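Side-chain contacts in alpha-L-arabinofuranosidase B (Aspergillus kawachii, PDB 6SXT), which hydrolyses terminal non-reducing alpha-L-arabinofuranoside residues, releasing arabinose from the side chains of arabinoxylan, arabinan and arabinogalactan: residues A[149-154]-A[160-165]; A[358-361]-A[367-370]; A[69-74]-A[440-445]; A[326-331]-A[422-427]; A[136-141]-A[293-298]. One frame throughout, in Å; residues are numbered along the deposited sequence.

Contact 1 (A[149-154]-A[160-165]); sequences AVLDGT and CCFDYG. With LXE ([(1~{S},2~{S},3~{S},4~{S})-2-(hydroxymethyl)-3,4-bis(oxidanyl)cyclopentyl]azanium), chain G.
The Phe162 ring meets Leu151 at its edge: methyl CD2 of Leu151 lies near the ring plane, 4.0 Å from CE2 of Phe162. The two side chains run alongside each other in opposite senses. Further along, the Tyr164 ring takes methyl CB of Ala149 obliquely, at 4.2 Å from CD2 of Tyr164. Tyr164 also meets the ring of Phe290 with planes about 50° apart, and its OH is hydrogen-bonded to His19. Both aromatic residues point their CB toward strand 145-152 and carry CG anti to the backbone N, which extends each ring toward that strand. Asp163, between them, points the other way, into the active-site pocket. There its OD2 comes within 3.9 Å of O3' of the inhibitor-derived aminocyclopentitol. That pocket also holds the nucleophile Glu205 and the proton donor Asp281. The disulfide of Cys160 and Cys161, neighbours joined by a cis peptide bond, lies beside the ligand, with SG of Cys160 3.8 Å from O3'. No hydrogen bond joins the two segments. The contact is therefore purely apolar: 160-165 gives one side to the core of the catalytic domain and another to the sugar pocket.

Contact 2 (A[358-361]-A[367-370]); sequences QVVD and TLKE
This contact belongs to the beta-trefoil arabinose-binding domain, where the end of strand 354-359 lies against the short helix 366-371. Five residues connect the two segments, and the site is at the surface. Leu368 has the most area buried here. It reaches toward Val360 tip to tip, with its CG 4.0 Å from CG2 of Val360. Its CG stands anti to the backbone N (chi1 175°), which carries the isobutyl group out from the helix to the strand. The two methyls then divide the work. CD1 lies against the side-chain amide of Gln358, 3.7 Å from CD of Gln358, and the two side chains cross obliquely. CD2 packs on the backbone, 3.6 Å from O of Val359.

Lys369 contributes its aliphatic chain. It runs fully extended past Val360, with CG of Lys369 4.4 Å from CG1 of Val360. Near its end, CE of Lys369 sits 3.4 Å from O of Asp361. The ammonium group goes beyond the contact and is hydrogen-bonded to O of Asp362. The carboxylate of Asp361 turns to the backbone N of Asp363, so this Asp and Lys form no salt bridge: OD1 of Asp361 and NZ of Lys369 are 6.9 Å apart. Phe481 touches both Val360 and Lys369 and adds to the apolar cover. Van der Waals contact, much of it from Leu368, joins the strand end and the residues after it to the helix, while the polar ends serve the intervening turn.

Contact 3 (A[69-74]-A[440-445]); sequences TCLITI and YPTRYF
Thr69 and Thr442 bury the most surface in this meeting of the catalytic domain with the arabinose-binding domain, with Leu71 and Tyr444 next. Thr69 points its CB toward the other segment, and its methyl CG2 lies 3.8 Å from CE1 of Tyr444. The methyl approaches the tyrosine ring obliquely. The chi1 of 59° puts OG1 of Thr69 between its backbone N and carbonyl carbon and leaves the methyl directed at CE1 of Tyr444. That hydroxyl is hydrogen-bonded to OD1 of Asn457, a second link to the arabinose-binding domain. Thr442, in a type I turn from Tyr440 to Arg443, meets Leu71. Its methyl CG2 is 3.7 Å from CD2 of Leu71, and these side chains cross at about a right angle. The turn is closed by Arg443 N donating to Tyr440 O at 2.8 Å.

Tyr444 OH lies past the contact and is hydrogen-bonded to OE1 of Gln425, so its polar end is held within its own domain. The meeting is made by three methyls and one aromatic carbon, and the polar groups of Thr69 and Tyr444 find their partners beside it.

Contact 4 (A[326-331]-A[422-427]); sequences PSFTSG and FCPQAA. With NAG (2-acetamido-2-deoxy-beta-D-glucopyranose), chain D.
The carbonyl O of Ala427 accepts a hydrogen bond from O6 of an N-acetylglucosamine at 2.7 Å. This sugar belongs to a glycan attached to the protein, with Asn67 of the catalytic domain beside it. The hydroxymethyl arm of the sugar also leans on Ala426, whose CB is 3.5 Å from the same O6. The glycan thus touches the end of strand 422-426 in the arabinose-binding domain.

Further back on that strand, Pro424 makes the contact with the loop 326-331. Its ring points toward the loop, and CG of Pro424 comes to the edge of the Phe328 ring, in its plane, 3.7 Å from CD2 of Phe328. Phe328 has CG anti to its carbonyl carbon (chi1 -57°), and this brings the end of the ring nearer to the proline than its CB direction suggests. OG of Ser327 flanks the same proline carbon, 3.9 Å from CG of Pro424. Around this pair, Phe328 meets Phe388 edge-to-face and touches Leu435 and Ile477, while Pro424 touches Phe386. A proline and a phenylalanine, buried among residues from several strands, pack the loop that leads into strand 333-338 against the interior of a beta-trefoil domain.

Contact 5 (A[136-141]-A[293-298]); sequences TGTATG and GVMTSG
Met295 starts with CG anti to its carbonyl carbon (chi1 -64°), runs on extended, and then bends at its last torsion (chi3 65°), which swings CE round to Thr138. In Thr138 a chi1 of 44° sets OG1 between the backbone N and the carbonyl carbon, which leaves CG2 anti to the carbonyl carbon. The two methyls meet with CE of Met295 4.0 Å from CG2 of Thr138, and the side chains meet at a slant. This is the main side-chain touch of the contact. Ile274 touches both residues, and Val16 lies against Thr138, so the methyls sit in an apolar setting. The hydroxyl of Thr138 is hydrogen-bonded to O of Gly272.

A water links the backbones beside this pair. It accepts from N of Ala139 at 2.9 Å and donates to O of Thr296 at 2.9 Å. Loop 136-141 and strand 288-296 thus share a bridge although no direct hydrogen bond joins the segments.

The contact lays the loop before strand 145-152 over the end of strand 288-296, which is a neighbour of 145-152 in the large sheet of the catalytic domain. It is plain packing, some distance from the active site: Met295 is about 14 Å from the bound inhibitor group. Two kinds of interaction are at work: methyl packing on the buried side, and a water bridge that gives partners to a backbone N-H and a carbonyl that do not pair with each other.

Overall arrangement
From the N terminus, contact 3 opens first, at 69-74, and closes last, at 440-445, so it encloses all the others and ties the catalytic domain to the arabinose-binding domain. Within it, contact 5 opens at 136-141 and closes at 293-298, and contact 1 is nested inside that loop. Contacts 1 and 5 share the large catalytic sheet and touch where Tyr164 meets Gly293 and Val294 and Gly165 meets Met295. Next, contact 4 runs from 326-331 to 422-427 and encloses contact 2; both lie in the arabinose-binding domain. No loops cross. Contacts 3 and 4 touch through Phe445 and Phe422, whereas the centres of contacts 2 and 5 stand about 60 Å apart.

Contact 1 (A[149-154]-A[160-165])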
# COMPACT_ATOMS: atom_id res chain seq x y z
N ALA A 149 -7.73 10.56 -5.86
CA ALA A 149 -7.50 9.39 -5.02
C ALA A 149 -7.52 9.82 -3.58
O ALA A 149 -7.03 10.93 -3.26
CB ALA A 149 -6.22 8.68 -5.38
N VAL A 150 -7.95 8.90 -2.73
CA VAL A 150 -7.74 9.05 -1.27
C VAL A 150 -6.62 8.09 -0.90
O VAL A 150 -6.72 6.86 -1.17
CB VAL A 150 -9.00 8.77 -0.45
CG1 VAL A 150 -8.70 8.77 1.05
CG2 VAL A 150 -10.11 9.77 -0.80
N LEU A 151 -5.55 8.64 -0.36
CA LEU A 151 -4.28 7.94 -0.08
C LEU A 151 -3.88 8.14 1.38
O LEU A 151 -4.40 8.99 2.08
CB LEU A 151 -3.17 8.52 -0.99
CG LEU A 151 -3.50 8.60 -2.48
CD1 LEU A 151 -2.35 9.31 -3.22
CD2 LEU A 151 -3.73 7.22 -3.06
N ASP A 152 -2.95 7.31 1.82
CA ASP A 152 -2.30 7.43 3.16
C ASP A 152 -1.18 8.43 3.01
O ASP A 152 -0.15 8.11 2.40
CB ASP A 152 -1.84 6.06 3.67
CG ASP A 152 -1.15 6.09 5.02
OD1 ASP A 152 -0.84 7.22 5.49
OD2 ASP A 152 -0.94 5.02 5.59
N GLY A 153 -1.33 9.64 3.54
CA GLY A 153 -0.27 10.63 3.40
C GLY A 153 0.99 10.32 4.18
O GLY A 153 1.97 11.05 4.03
N THR A 154 1.01 9.28 5.00
CA THR A 154 2.16 8.88 5.82
C THR A 154 2.87 7.67 5.22
O THR A 154 3.93 7.27 5.77
CB THR A 154 1.79 8.63 7.29
OG1 THR A 154 1.10 7.39 7.40
CG2 THR A 154 0.99 9.77 7.83
N CYS A 160 10.78 6.04 -7.67
CA CYS A 160 9.78 6.19 -8.74
C CYS A 160 8.96 4.91 -8.81
O CYS A 160 9.54 3.82 -8.88
CB CYS A 160 10.43 6.44 -10.08
SG CYS A 160 9.22 6.77 -11.36
N CYS A 161 7.63 4.97 -8.80
CA CYS A 161 6.80 6.15 -8.63
C CYS A 161 5.44 5.70 -8.11
O CYS A 161 4.91 4.72 -8.66
CB CYS A 161 6.49 6.93 -9.91
SG CYS A 161 7.80 8.07 -10.48
N PHE A 162 4.91 6.33 -7.07
CA PHE A 162 3.59 5.89 -6.53
C PHE A 162 2.53 6.72 -7.25
O PHE A 162 2.20 7.84 -6.81
CB PHE A 162 3.51 6.05 -5.01
CG PHE A 162 2.21 5.49 -4.50
CD1 PHE A 162 2.05 4.13 -4.48
CD2 PHE A 162 1.14 6.31 -4.17
CE1 PHE A 162 0.86 3.55 -4.08
CE2 PHE A 162 -0.07 5.73 -3.79
CZ PHE A 162 -0.20 4.37 -3.74
N ASP A 163 2.03 6.20 -8.35
CA ASP A 163 1.12 6.92 -9.25
C ASP A 163 -0.28 6.30 -9.28
O ASP A 163 -0.45 5.11 -9.08
CB ASP A 163 1.59 7.02 -10.69
CG ASP A 163 2.81 7.86 -10.95
OD1 ASP A 163 3.36 8.45 -10.02
OD2 ASP A 163 3.23 7.86 -12.18
N TYR A 164 -1.25 7.13 -9.61
CA TYR A 164 -2.60 6.66 -10.00
C TYR A 164 -3.06 7.55 -11.14
O TYR A 164 -3.14 8.79 -10.98
CB TYR A 164 -3.61 6.73 -8.85
CG TYR A 164 -5.01 6.37 -9.26
CD1 TYR A 164 -5.31 5.08 -9.68
CD2 TYR A 164 -6.05 7.29 -9.29
CE1 TYR A 164 -6.58 4.71 -10.06
CE2 TYR A 164 -7.34 6.94 -9.65
CZ TYR A 164 -7.62 5.64 -10.05
OH TYR A 164 -8.90 5.33 -10.43
N GLY A 165 -3.34 6.94 -12.30
CA GLY A 165 -3.93 7.68 -13.41
C GLY A 165 -3.50 7.21 -14.77
O GLY A 165 -3.28 6.02 -14.99
C1' LXE G . 8.68 7.68 -17.07
C2' LXE G . 7.76 6.89 -16.14
O2' LXE G . 6.70 6.32 -16.82
C3' LXE G . 7.37 7.94 -15.19
O3' LXE G . 6.64 7.31 -14.05
C4' LXE G . 8.72 8.45 -14.75
C5' LXE G . 8.67 9.87 -14.21
O5' LXE G . 8.06 10.80 -15.07
C6' LXE G . 9.59 8.33 -16.06
N1' LXE G . 10.75 7.46 -15.70

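Contact 2 (A[358-361]-A[367-370])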
# COMPACT_ATOMS: atom_id res chain seq x y z
N GLN A 358 16.79 -22.03 17.44
CA GLN A 358 17.66 -22.95 18.21
C GLN A 358 16.84 -23.56 19.32
O GLN A 358 15.94 -22.94 19.92
CB GLN A 358 18.84 -22.13 18.74
CG GLN A 358 19.73 -21.59 17.65
CD GLN A 358 20.97 -20.92 18.20
OE1 GLN A 358 21.78 -21.56 18.89
NE2 GLN A 358 21.16 -19.64 17.91
N VAL A 359 17.22 -24.78 19.70
CA VAL A 359 16.72 -25.43 20.91
C VAL A 359 17.24 -24.59 22.07
O VAL A 359 18.47 -24.34 22.15
CB VAL A 359 17.19 -26.90 21.03
CG1 VAL A 359 16.76 -27.50 22.35
CG2 VAL A 359 16.74 -27.75 19.85
N VAL A 360 16.35 -24.18 22.92
CA VAL A 360 16.67 -23.42 24.14
C VAL A 360 15.90 -24.06 25.28
O VAL A 360 14.67 -24.28 25.17
CB VAL A 360 16.43 -21.91 24.03
CG1 VAL A 360 16.99 -21.20 25.25
CG2 VAL A 360 17.01 -21.33 22.75
N ASP A 361 16.58 -24.39 26.36
CA ASP A 361 15.89 -24.86 27.57
C ASP A 361 16.64 -24.38 28.81
O ASP A 361 17.57 -23.55 28.68
CB ASP A 361 15.72 -26.38 27.52
CG ASP A 361 17.02 -27.15 27.44
OD1 ASP A 361 18.03 -26.67 27.99
OD2 ASP A 361 17.03 -28.19 26.80
N THR A 367 24.29 -17.14 27.53
CA THR A 367 24.49 -16.41 26.26
C THR A 367 23.31 -16.70 25.32
O THR A 367 22.67 -15.72 24.84
CB THR A 367 25.79 -16.80 25.60
OG1 THR A 367 25.90 -18.23 25.37
CG2 THR A 367 26.92 -16.37 26.48
N LEU A 368 23.03 -17.96 25.11
CA LEU A 368 21.92 -18.33 24.19
C LEU A 368 20.57 -17.89 24.79
O LEU A 368 19.70 -17.40 24.00
CB LEU A 368 22.01 -19.82 23.88
CG LEU A 368 20.88 -20.40 23.03
CD1 LEU A 368 20.84 -19.66 21.70
CD2 LEU A 368 21.07 -21.90 22.81
N LYS A 369 20.36 -18.01 26.09
CA LYS A 369 19.12 -17.55 26.73
C LYS A 369 18.86 -16.09 26.41
O LYS A 369 17.70 -15.71 26.11
CB LYS A 369 19.12 -17.77 28.24
CG LYS A 369 19.02 -19.25 28.57
CD LYS A 369 19.00 -19.48 30.05
CE LYS A 369 18.81 -20.92 30.43
NZ LYS A 369 18.80 -21.01 31.90
N GLU A 370 19.90 -15.26 26.45
CA GLU A 370 19.74 -13.83 26.14
C GLU A 370 19.44 -13.66 24.64
O GLU A 370 18.65 -12.73 24.28
CB GLU A 370 20.99 -13.03 26.51
CG GLU A 370 21.25 -12.95 27.98
CD GLU A 370 22.53 -12.13 28.19
OE1 GLU A 370 22.98 -11.47 27.24
OE2 GLU A 370 23.06 -12.15 29.34

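Contact 3 (A[69-74]-A[440-445])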
# COMPACT_ATOMS: atom_id res chain seq x y z
N THR A 69 -3.51 -16.47 4.09
CA THR A 69 -3.08 -15.15 3.60
C THR A 69 -3.92 -14.81 2.38
O THR A 69 -4.35 -15.72 1.66
CB THR A 69 -1.58 -15.15 3.26
OG1 THR A 69 -1.34 -16.14 2.26
CG2 THR A 69 -0.78 -15.35 4.52
N CYS A 70 -4.12 -13.52 2.16
CA CYS A 70 -4.92 -13.08 1.00
C CYS A 70 -4.20 -11.98 0.25
O CYS A 70 -3.53 -11.12 0.87
CB CYS A 70 -6.27 -12.58 1.43
SG CYS A 70 -7.46 -13.93 1.64
N LEU A 71 -4.40 -11.99 -1.05
CA LEU A 71 -3.95 -10.96 -2.00
C LEU A 71 -5.19 -10.37 -2.66
O LEU A 71 -6.18 -11.09 -2.87
CB LEU A 71 -3.09 -11.61 -3.06
CG LEU A 71 -1.78 -12.24 -2.57
CD1 LEU A 71 -1.06 -12.94 -3.70
CD2 LEU A 71 -0.89 -11.20 -1.91
N ILE A 72 -5.10 -9.09 -2.97
CA ILE A 72 -6.11 -8.41 -3.82
C ILE A 72 -5.69 -8.61 -5.27
O ILE A 72 -4.70 -8.05 -5.71
CB ILE A 72 -6.27 -6.94 -3.43
CG1 ILE A 72 -6.80 -6.83 -2.01
CG2 ILE A 72 -7.17 -6.23 -4.41
CD1 ILE A 72 -6.65 -5.42 -1.42
N THR A 73 -6.42 -9.45 -5.99
CA THR A 73 -6.09 -9.77 -7.40
C THR A 73 -6.66 -8.73 -8.36
O THR A 73 -6.02 -8.47 -9.40
CB THR A 73 -6.57 -11.17 -7.77
OG1 THR A 73 -7.92 -11.26 -7.31
CG2 THR A 73 -5.71 -12.25 -7.18
N ILE A 74 -7.84 -8.19 -8.09
CA ILE A 74 -8.51 -7.28 -9.03
C ILE A 74 -9.16 -6.18 -8.21
O ILE A 74 -9.81 -6.48 -7.21
CB ILE A 74 -9.56 -7.98 -9.90
CG1 ILE A 74 -9.03 -9.26 -10.55
CG2 ILE A 74 -10.14 -6.99 -10.95
CD1 ILE A 74 -10.12 -10.00 -11.32
N TYR A 440 5.85 -4.69 4.41
CA TYR A 440 5.55 -5.70 3.38
C TYR A 440 4.54 -6.67 3.95
O TYR A 440 4.88 -7.78 4.39
CB TYR A 440 6.81 -6.46 2.92
CG TYR A 440 7.74 -5.72 2.03
CD1 TYR A 440 8.58 -4.72 2.54
CD2 TYR A 440 7.81 -6.02 0.66
CE1 TYR A 440 9.50 -4.08 1.71
CE2 TYR A 440 8.69 -5.35 -0.16
CZ TYR A 440 9.56 -4.43 0.38
OH TYR A 440 10.47 -3.81 -0.44
N PRO A 441 3.24 -6.28 4.01
CA PRO A 441 2.27 -7.10 4.70
C PRO A 441 1.86 -8.42 4.06
O PRO A 441 1.12 -9.18 4.67
CB PRO A 441 1.06 -6.16 4.88
CG PRO A 441 1.23 -5.18 3.73
CD PRO A 441 2.73 -4.95 3.61
N THR A 442 2.43 -8.70 2.90
CA THR A 442 2.35 -10.06 2.35
C THR A 442 3.34 -11.02 3.05
O THR A 442 3.28 -12.21 2.77
CB THR A 442 2.67 -10.11 0.85
OG1 THR A 442 3.96 -9.52 0.61
CG2 THR A 442 1.62 -9.33 0.07
N ARG A 443 4.20 -10.45 3.89
CA ARG A 443 5.28 -11.26 4.51
C ARG A 443 5.20 -11.27 6.02
O ARG A 443 4.77 -10.30 6.64
CB ARG A 443 6.61 -10.71 4.03
CG ARG A 443 6.84 -10.93 2.53
CD ARG A 443 8.11 -10.28 2.01
NE ARG A 443 8.26 -10.62 0.60
CZ ARG A 443 8.74 -11.77 0.13
NH1 ARG A 443 9.22 -12.68 0.94
NH2 ARG A 443 8.69 -12.02 -1.17
N TYR A 444 5.66 -12.39 6.57
CA TYR A 444 5.57 -12.73 7.98
C TYR A 444 6.89 -13.30 8.47
O TYR A 444 7.60 -13.91 7.68
CB TYR A 444 4.53 -13.83 8.19
CG TYR A 444 3.10 -13.41 7.96
CD1 TYR A 444 2.57 -13.35 6.71
CD2 TYR A 444 2.29 -13.09 9.04
CE1 TYR A 444 1.28 -12.87 6.51
CE2 TYR A 444 0.99 -12.68 8.86
CZ TYR A 444 0.49 -12.60 7.59
OH TYR A 444 -0.83 -12.19 7.40
N PHE A 445 7.18 -13.09 9.75
CA PHE A 445 8.24 -13.94 10.40
C PHE A 445 8.00 -15.39 9.98
O PHE A 445 6.88 -15.90 10.20
CB PHE A 445 8.21 -13.92 11.92
CG PHE A 445 8.94 -12.80 12.63
CD1 PHE A 445 8.93 -11.48 12.23
CD2 PHE A 445 9.68 -13.12 13.77
CE1 PHE A 445 9.55 -10.49 12.96
CE2 PHE A 445 10.32 -12.14 14.50
CZ PHE A 445 10.28 -10.83 14.08

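Contact 4 (A[326-331]-A[422-427])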
# COMPACT_ATOMS: atom_id res chain seq x y z
N PRO A 326 -3.04 -12.53 20.68
CA PRO A 326 -2.51 -12.16 21.98
C PRO A 326 -1.69 -10.87 22.04
O PRO A 326 -1.74 -10.11 23.01
CB PRO A 326 -1.64 -13.37 22.34
CG PRO A 326 -1.47 -14.17 21.11
CD PRO A 326 -2.67 -13.86 20.24
N SER A 327 -0.92 -10.60 21.05
CA SER A 327 -0.16 -9.29 21.14
C SER A 327 0.69 -9.09 22.44
O SER A 327 1.02 -10.05 23.19
CB SER A 327 -1.07 -8.11 20.96
OG SER A 327 -0.33 -6.95 20.58
N PHE A 328 1.15 -7.86 22.65
CA PHE A 328 2.30 -7.49 23.50
C PHE A 328 2.04 -6.15 24.17
O PHE A 328 1.15 -5.43 23.75
CB PHE A 328 3.59 -7.35 22.68
CG PHE A 328 3.96 -8.58 21.89
CD1 PHE A 328 4.63 -9.64 22.48
CD2 PHE A 328 3.60 -8.71 20.55
CE1 PHE A 328 5.00 -10.75 21.74
CE2 PHE A 328 3.87 -9.86 19.85
CZ PHE A 328 4.60 -10.88 20.43
N THR A 329 2.88 -5.81 25.16
CA THR A 329 2.93 -4.47 25.80
C THR A 329 4.38 -3.97 25.73
O THR A 329 5.27 -4.79 25.93
CB THR A 329 2.49 -4.53 27.27
OG1 THR A 329 1.36 -5.39 27.41
CG2 THR A 329 2.14 -3.16 27.81
N SER A 330 4.57 -2.71 25.50
CA SER A 330 5.92 -2.12 25.42
C SER A 330 6.67 -2.36 26.74
O SER A 330 6.08 -2.13 27.83
CB SER A 330 5.84 -0.70 25.13
OG SER A 330 7.16 -0.21 24.84
N GLY A 331 7.87 -2.90 26.63
CA GLY A 331 8.73 -3.19 27.81
C GLY A 331 8.64 -4.63 28.26
O GLY A 331 9.50 -5.03 29.07
N PHE A 422 6.63 -4.77 13.06
CA PHE A 422 5.83 -5.99 12.81
C PHE A 422 4.54 -5.88 13.58
O PHE A 422 4.48 -5.42 14.74
CB PHE A 422 6.63 -7.24 13.19
CG PHE A 422 7.87 -7.38 12.35
CD1 PHE A 422 7.89 -8.03 11.13
CD2 PHE A 422 9.04 -6.78 12.79
CE1 PHE A 422 9.03 -8.10 10.35
CE2 PHE A 422 10.19 -6.87 12.03
CZ PHE A 422 10.19 -7.49 10.79
N CYS A 423 3.47 -6.37 12.95
CA CYS A 423 2.11 -6.26 13.47
C CYS A 423 1.64 -7.63 13.89
O CYS A 423 1.56 -8.54 13.06
CB CYS A 423 1.18 -5.69 12.42
SG CYS A 423 1.72 -4.04 11.82
N PRO A 424 1.37 -7.87 15.19
CA PRO A 424 0.93 -9.18 15.63
C PRO A 424 -0.43 -9.47 14.98
O PRO A 424 -1.29 -8.56 14.88
CB PRO A 424 0.82 -9.08 17.14
CG PRO A 424 1.74 -7.91 17.47
CD PRO A 424 1.61 -6.96 16.31
N GLN A 425 -0.57 -10.74 14.64
CA GLN A 425 -1.83 -11.27 14.06
C GLN A 425 -2.13 -12.58 14.77
O GLN A 425 -1.18 -13.37 15.02
CB GLN A 425 -1.61 -11.48 12.57
CG GLN A 425 -2.90 -11.90 11.84
CD GLN A 425 -2.74 -12.06 10.36
OE1 GLN A 425 -1.89 -11.43 9.70
NE2 GLN A 425 -3.62 -12.89 9.78
N ALA A 426 -3.37 -12.85 15.09
CA ALA A 426 -3.72 -14.17 15.65
C ALA A 426 -3.05 -15.24 14.79
O ALA A 426 -3.19 -15.27 13.57
CB ALA A 426 -5.24 -14.29 15.69
N ALA A 427 -2.33 -16.21 15.40
CA ALA A 427 -1.53 -17.16 14.64
C ALA A 427 -2.37 -17.88 13.59
O ALA A 427 -3.50 -18.32 13.88
CB ALA A 427 -0.87 -18.19 15.54
C1 NAG D . -7.37 -20.25 12.83
C2 NAG D . -7.23 -21.47 13.74
C3 NAG D . -7.97 -21.23 15.07
C4 NAG D . -7.55 -19.89 15.70
C5 NAG D . -7.48 -18.76 14.68
C6 NAG D . -6.79 -17.50 15.25
C7 NAG D . -6.85 -23.52 12.43
C8 NAG D . -7.46 -24.66 11.70
N2 NAG D . -7.69 -22.68 13.05
O3 NAG D . -7.74 -22.32 16.02
O4 NAG D . -8.38 -19.57 16.82
O5 NAG D . -6.77 -19.11 13.48
O6 NAG D . -5.45 -17.83 15.74
O7 NAG D . -5.63 -23.36 12.47

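Contact 5 (A[136-141]-A[293-298])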
# COMPACT_ATOMS: atom_id res chain seq x y z
N THR A 136 -10.98 1.57 -21.71
CA THR A 136 -11.85 2.27 -22.66
C THR A 136 -12.53 3.44 -21.97
O THR A 136 -12.81 3.42 -20.76
CB THR A 136 -12.73 1.25 -23.37
OG1 THR A 136 -13.51 0.69 -22.34
CG2 THR A 136 -11.96 0.12 -24.02
N GLY A 137 -12.74 4.49 -22.75
CA GLY A 137 -13.37 5.70 -22.25
C GLY A 137 -12.42 6.71 -21.64
O GLY A 137 -12.86 7.82 -21.37
N THR A 138 -11.20 6.32 -21.31
CA THR A 138 -10.21 7.21 -20.70
C THR A 138 -9.78 8.22 -21.76
O THR A 138 -9.76 7.92 -22.99
CB THR A 138 -9.02 6.44 -20.15
OG1 THR A 138 -8.69 5.48 -21.16
CG2 THR A 138 -9.33 5.74 -18.84
N ALA A 139 -9.36 9.38 -21.27
CA ALA A 139 -8.88 10.45 -22.17
C ALA A 139 -7.59 10.03 -22.87
O ALA A 139 -6.66 9.43 -22.26
CB ALA A 139 -8.73 11.73 -21.39
N THR A 140 -7.48 10.42 -24.15
CA THR A 140 -6.25 10.22 -24.92
C THR A 140 -5.85 11.54 -25.58
O THR A 140 -6.68 12.48 -25.60
CB THR A 140 -6.39 9.07 -25.94
OG1 THR A 140 -7.42 9.46 -26.85
CG2 THR A 140 -6.66 7.75 -25.26
N GLY A 141 -4.61 11.61 -26.02
CA GLY A 141 -4.12 12.83 -26.68
C GLY A 141 -4.25 14.02 -25.73
O GLY A 141 -3.75 13.91 -24.60
N GLY A 293 -10.53 5.92 -5.71
CA GLY A 293 -10.16 6.92 -6.70
C GLY A 293 -10.93 6.70 -7.98
O GLY A 293 -11.52 5.64 -8.19
N VAL A 294 -10.88 7.72 -8.83
CA VAL A 294 -11.58 7.68 -10.12
C VAL A 294 -10.75 8.40 -11.18
O VAL A 294 -9.91 9.23 -10.84
CB VAL A 294 -12.98 8.27 -10.07
CG1 VAL A 294 -13.85 7.76 -8.93
CG2 VAL A 294 -12.94 9.79 -10.10
N MET A 295 -11.14 8.16 -12.43
CA MET A 295 -10.75 9.00 -13.59
C MET A 295 -12.03 9.36 -14.31
O MET A 295 -12.99 8.57 -14.34
CB MET A 295 -9.81 8.27 -14.55
CG MET A 295 -8.48 7.94 -13.87
SD MET A 295 -7.47 6.84 -14.91
CE MET A 295 -7.14 7.91 -16.32
N THR A 296 -12.06 10.59 -14.82
CA THR A 296 -13.24 11.15 -15.50
C THR A 296 -12.93 11.48 -16.95
O THR A 296 -11.80 11.57 -17.34
CB THR A 296 -13.80 12.39 -14.81
OG1 THR A 296 -12.94 13.50 -15.12
CG2 THR A 296 -13.93 12.24 -13.32
N SER A 297 -14.00 11.65 -17.72
CA SER A 297 -13.95 12.31 -19.05
C SER A 297 -14.36 13.76 -18.86
O SER A 297 -15.36 13.98 -18.24
CB SER A 297 -14.87 11.57 -20.01
OG SER A 297 -15.08 12.32 -21.19
N GLY A 298 -13.64 14.70 -19.40
CA GLY A 298 -13.92 16.12 -19.20
C GLY A 298 -13.12 16.67 -18.04
O GLY A 298 -12.65 15.92 -17.16
O HOH W 1 -9.70 9.83 -18.42